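Local structure of hypothetical protein PH1897 (Pyrococcus horikoshii, 1VDW) at residues F58-E68 against Q75-P85. The protein probably hydrolyses fructose 1,6-bisphosphate to fructose 6-phosphate and phosphate with the help of magnesium, working as a homodimer of the inositol monophosphatase superfamily. Sequence-based numbering, arbitrary orientation.
Sequences FKDLGVNVVSE and QGSDYTVVVDP
N64 to V66 pair in parallel with T80 to V82, the short axes 4.6 Å apart and 17° from parallel, through four backbone bonds that run from N64 N to Y79 O at one end to V83 N and V66 O at the other. The buried amide of N64 pins the turn that leads into strand 79-84. Its OD1 takes two backbone N-H groups, Q75 N at 2.9 Å in the carbonyl plane and S77 N at 3.2 Å, tilted from it. On the other branch ND2 donates to T80 OG1, which lies in the amide plane, and in a more bent bond to S77 O. A leucine here would probably leave the amides of Q75 and S77 without their acceptor and free the turn to shift. The Q75 side chain reaches toward the C-terminus of helix 45-60: with CG beside the backbone N (chi1 -51°) and the chain extended beyond it, NE2 comes between two carbonyls, V63 O at 2.7 Å and K59 O at 3.0 Å. The second bond is nearly straight (178°) and uses a lone pair of K59 O, which also accepts from G62 N in the Schellman motif there. On the V65 side of the sheet, V81 CB lies over one face of the F58 ring, toward its rim. A water bridges V83 O and E68 N where the strands part. Such parallel pairing carries E68, also salt-bridged to R198, and D84, both predicted magnesium ligands, to the same end of the sheet, consistent with the metal site of inositol monophosphatase-like phosphatases.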
loop_
_atom_site.group_PDB
_atom_site.type_symbol
_atom_site.label_atom_id
_atom_site.label_comp_id
_atom_site.label_asym_id
_atom_site.label_seq_id
_atom_site.Cartn_x
_atom_site.Cartn_y
_atom_site.Cartn_z
ATOM N N PHE A 58 -9.774 -25.907 -9.506
ATOM C CA PHE A 58 -10.996 -26.252 -8.793
ATOM C C PHE A 58 -12.050 -26.898 -9.681
ATOM O O PHE A 58 -12.798 -27.766 -9.229
ATOM C CB PHE A 58 -11.559 -25.007 -8.106
ATOM C CG PHE A 58 -10.692 -24.500 -6.989
ATOM C CD1 PHE A 58 -10.528 -25.248 -5.828
ATOM C CD2 PHE A 58 -10.007 -23.297 -7.111
ATOM C CE1 PHE A 58 -9.694 -24.809 -4.802
ATOM C CE2 PHE A 58 -9.169 -22.847 -6.092
ATOM C CZ PHE A 58 -9.012 -23.606 -4.934
ATOM N N LYS A 59 -12.109 -26.486 -10.942
ATOM C CA LYS A 59 -13.076 -27.059 -11.869
ATOM C C LYS A 59 -12.793 -28.549 -12.033
ATOM O O LYS A 59 -13.709 -29.371 -11.999
ATOM C CB LYS A 59 -12.994 -26.367 -13.233
ATOM C CG LYS A 59 -13.997 -26.891 -14.251
ATOM C CD LYS A 59 -13.870 -26.176 -15.587
ATOM C CE LYS A 59 -14.850 -26.734 -16.607
ATOM N NZ LYS A 59 -16.264 -26.590 -16.162
ATOM N N ASP A 60 -11.517 -28.890 -12.198
ATOM C CA ASP A 60 -11.111 -30.282 -12.373
ATOM C C ASP A 60 -11.364 -31.133 -11.134
ATOM O O ASP A 60 -11.442 -32.358 -11.225
ATOM C CB ASP A 60 -9.631 -30.368 -12.760
ATOM C CG ASP A 60 -9.329 -29.668 -14.073
ATOM O OD1 ASP A 60 -10.250 -29.538 -14.907
ATOM O OD2 ASP A 60 -8.166 -29.261 -14.278
ATOM N N LEU A 61 -11.480 -30.490 -9.975
ATOM C CA LEU A 61 -11.740 -31.210 -8.732
ATOM C C LEU A 61 -13.212 -31.578 -8.634
ATOM O O LEU A 61 -13.609 -32.364 -7.772
ATOM C CB LEU A 61 -11.347 -30.362 -7.523
ATOM C CG LEU A 61 -9.850 -30.245 -7.237
ATOM C CD1 LEU A 61 -9.627 -29.212 -6.147
ATOM C CD2 LEU A 61 -9.297 -31.601 -6.818
ATOM N N GLY A 62 -14.017 -30.994 -9.516
ATOM C CA GLY A 62 -15.440 -31.278 -9.534
ATOM C C GLY A 62 -16.291 -30.484 -8.560
ATOM O O GLY A 62 -17.440 -30.844 -8.314
ATOM N N VAL A 63 -15.748 -29.405 -8.007
ATOM C CA VAL A 63 -16.507 -28.591 -7.063
ATOM C C VAL A 63 -17.154 -27.401 -7.768
ATOM O O VAL A 63 -16.813 -27.090 -8.911
ATOM C CB VAL A 63 -15.604 -28.063 -5.917
ATOM C CG1 VAL A 63 -14.937 -29.230 -5.206
ATOM C CG2 VAL A 63 -14.553 -27.101 -6.469
ATOM N N ASN A 64 -18.099 -26.750 -7.093
ATOM C CA ASN A 64 -18.755 -25.581 -7.666
ATOM C C ASN A 64 -17.766 -24.432 -7.533
ATOM O O ASN A 64 -17.009 -24.372 -6.565
ATOM C CB ASN A 64 -20.043 -25.242 -6.908
ATOM C CG ASN A 64 -20.999 -26.416 -6.822
ATOM O OD1 ASN A 64 -21.217 -27.129 -7.804
ATOM N ND2 ASN A 64 -21.583 -26.616 -5.647
ATOM N N VAL A 65 -17.765 -23.525 -8.502
ATOM C CA VAL A 65 -16.839 -22.405 -8.468
ATOM C C VAL A 65 -17.520 -21.075 -8.724
ATOM O O VAL A 65 -18.356 -20.949 -9.620
ATOM C CB VAL A 65 -15.721 -22.576 -9.517
ATOM C CG1 VAL A 65 -14.688 -21.470 -9.363
ATOM C CG2 VAL A 65 -15.072 -23.939 -9.366
ATOM N N VAL A 66 -17.154 -20.079 -7.927
ATOM C CA VAL A 66 -17.698 -18.741 -8.074
ATOM C C VAL A 66 -16.525 -17.779 -8.210
ATOM O O VAL A 66 -15.681 -17.685 -7.319
ATOM C CB VAL A 66 -18.548 -18.325 -6.852
ATOM C CG1 VAL A 66 -19.147 -16.943 -7.082
ATOM C CG2 VAL A 66 -19.653 -19.344 -6.615
ATOM N N SER A 67 -16.458 -17.097 -9.345
ATOM C CA SER A 67 -15.402 -16.124 -9.600
ATOM C C SER A 67 -16.066 -15.002 -10.392
ATOM O O SER A 67 -16.961 -15.251 -11.198
ATOM C CB SER A 67 -14.266 -16.761 -10.404
ATOM O OG SER A 67 -13.078 -15.993 -10.304
ATOM N N GLU A 68 -15.631 -13.769 -10.161
ATOM C CA GLU A 68 -16.227 -12.617 -10.829
ATOM C C GLU A 68 -16.334 -12.695 -12.349
ATOM O O GLU A 68 -17.410 -12.469 -12.908
ATOM C CB GLU A 68 -15.477 -11.340 -10.437
ATOM C CG GLU A 68 -16.082 -10.073 -11.027
ATOM C CD GLU A 68 -15.520 -8.806 -10.408
ATOM O OE1 GLU A 68 -15.903 -7.705 -10.861
ATOM O OE2 GLU A 68 -14.702 -8.908 -9.469
ATOM N N GLN A 75 -21.511 -27.594 -10.620
ATOM C CA GLN A 75 -21.178 -28.966 -10.978
ATOM C C GLN A 75 -21.887 -29.945 -10.047
ATOM O O GLN A 75 -21.462 -31.089 -9.895
ATOM C CB GLN A 75 -19.664 -29.196 -10.910
ATOM C CG GLN A 75 -18.834 -28.173 -11.673
ATOM C CD GLN A 75 -17.473 -28.711 -12.066
ATOM O OE1 GLN A 75 -17.344 -29.450 -13.043
ATOM N NE2 GLN A 75 -16.447 -28.353 -11.300
ATOM N N GLY A 76 -22.967 -29.482 -9.423
ATOM C CA GLY A 76 -23.728 -30.325 -8.519
ATOM C C GLY A 76 -22.897 -30.885 -7.381
ATOM O O GLY A 76 -23.164 -31.978 -6.881
ATOM N N SER A 77 -21.884 -30.131 -6.968
ATOM C CA SER A 77 -21.007 -30.558 -5.888
ATOM C C SER A 77 -21.516 -30.109 -4.524
ATOM O O SER A 77 -22.339 -29.199 -4.421
ATOM C CB SER A 77 -19.596 -30.004 -6.105
ATOM O OG SER A 77 -18.750 -30.317 -5.012
ATOM N N ASP A 78 -21.018 -30.761 -3.480
ATOM C CA ASP A 78 -21.387 -30.424 -2.115
ATOM C C ASP A 78 -20.406 -29.382 -1.567
ATOM O O ASP A 78 -20.511 -28.955 -0.417
ATOM C CB ASP A 78 -21.402 -31.690 -1.243
ATOM C CG ASP A 78 -20.137 -32.522 -1.381
ATOM O OD1 ASP A 78 -19.567 -32.578 -2.492
ATOM O OD2 ASP A 78 -19.722 -33.141 -0.377
ATOM N N TYR A 79 -19.465 -28.973 -2.415
ATOM C CA TYR A 79 -18.458 -27.973 -2.065
ATOM C C TYR A 79 -18.463 -26.835 -3.075
ATOM O O TYR A 79 -18.605 -27.060 -4.276
ATOM C CB TYR A 79 -17.067 -28.608 -2.041
ATOM C CG TYR A 79 -16.810 -29.474 -0.835
ATOM C CD1 TYR A 79 -16.426 -28.912 0.381
ATOM C CD2 TYR A 79 -16.957 -30.860 -0.905
ATOM C CE1 TYR A 79 -16.194 -29.710 1.501
ATOM C CE2 TYR A 79 -16.730 -31.664 0.207
ATOM C CZ TYR A 79 -16.347 -31.084 1.406
ATOM O OH TYR A 79 -16.117 -31.877 2.506
ATOM N N THR A 80 -18.295 -25.614 -2.580
ATOM C CA THR A 80 -18.260 -24.435 -3.437
ATOM C C THR A 80 -17.057 -23.585 -3.059
ATOM O O THR A 80 -16.798 -23.347 -1.883
ATOM C CB THR A 80 -19.528 -23.574 -3.278
ATOM O OG1 THR A 80 -20.683 -24.372 -3.554
ATOM C CG2 THR A 80 -19.499 -22.396 -4.244
ATOM N N VAL A 81 -16.316 -23.142 -4.066
ATOM C CA VAL A 81 -15.155 -22.306 -3.825
ATOM C C VAL A 81 -15.446 -20.912 -4.383
ATOM O O VAL A 81 -15.884 -20.771 -5.526
ATOM C CB VAL A 81 -13.888 -22.917 -4.482
ATOM C CG1 VAL A 81 -13.673 -24.332 -3.964
ATOM C CG2 VAL A 81 -14.016 -22.913 -5.996
ATOM N N VAL A 82 -15.232 -19.895 -3.550
ATOM C CA VAL A 82 -15.457 -18.493 -3.915
ATOM C C VAL A 82 -14.059 -17.897 -3.991
ATOM O O VAL A 82 -13.382 -17.740 -2.971
ATOM C CB VAL A 82 -16.300 -17.783 -2.837
ATOM C CG1 VAL A 82 -16.510 -16.324 -3.200
ATOM C CG2 VAL A 82 -17.644 -18.490 -2.697
ATOM N N VAL A 83 -13.639 -17.546 -5.201
ATOM C CA VAL A 83 -12.277 -17.086 -5.402
ATOM C C VAL A 83 -12.028 -15.819 -6.207
ATOM O O VAL A 83 -12.826 -15.416 -7.052
ATOM C CB VAL A 83 -11.473 -18.243 -6.066
ATOM C CG1 VAL A 83 -12.099 -18.605 -7.401
ATOM C CG2 VAL A 83 -10.021 -17.852 -6.251
ATOM N N ASP A 84 -10.898 -15.190 -5.897
ATOM C CA ASP A 84 -10.413 -14.023 -6.615
ATOM C C ASP A 84 -8.999 -14.469 -6.986
ATOM O O ASP A 84 -8.096 -14.467 -6.149
ATOM C CB ASP A 84 -10.347 -12.780 -5.726
ATOM C CG ASP A 84 -9.954 -11.536 -6.508
ATOM O OD1 ASP A 84 -9.562 -11.683 -7.687
ATOM O OD2 ASP A 84 -10.032 -10.414 -5.955
ATOM N N PRO A 85 -8.793 -14.887 -8.244
ATOM C CA PRO A 85 -7.491 -15.352 -8.738
ATOM C C PRO A 85 -6.351 -14.360 -8.535
ATOM O O PRO A 85 -5.202 -14.745 -8.319
ATOM C CB PRO A 85 -7.762 -15.620 -10.218
ATOM C CG PRO A 85 -9.211 -15.991 -10.235
ATOM C CD PRO A 85 -9.816 -14.975 -9.302
HETATM O O HOH W 1 -18.026 -32.798 -5.665
HETATM O O HOH W 2 -19.295 -32.584 -9.214
HETATM O O HOH W 3 -13.037 -13.199 -8.789
HETATM O O HOH W 4 -12.201 -10.940 -9.611
#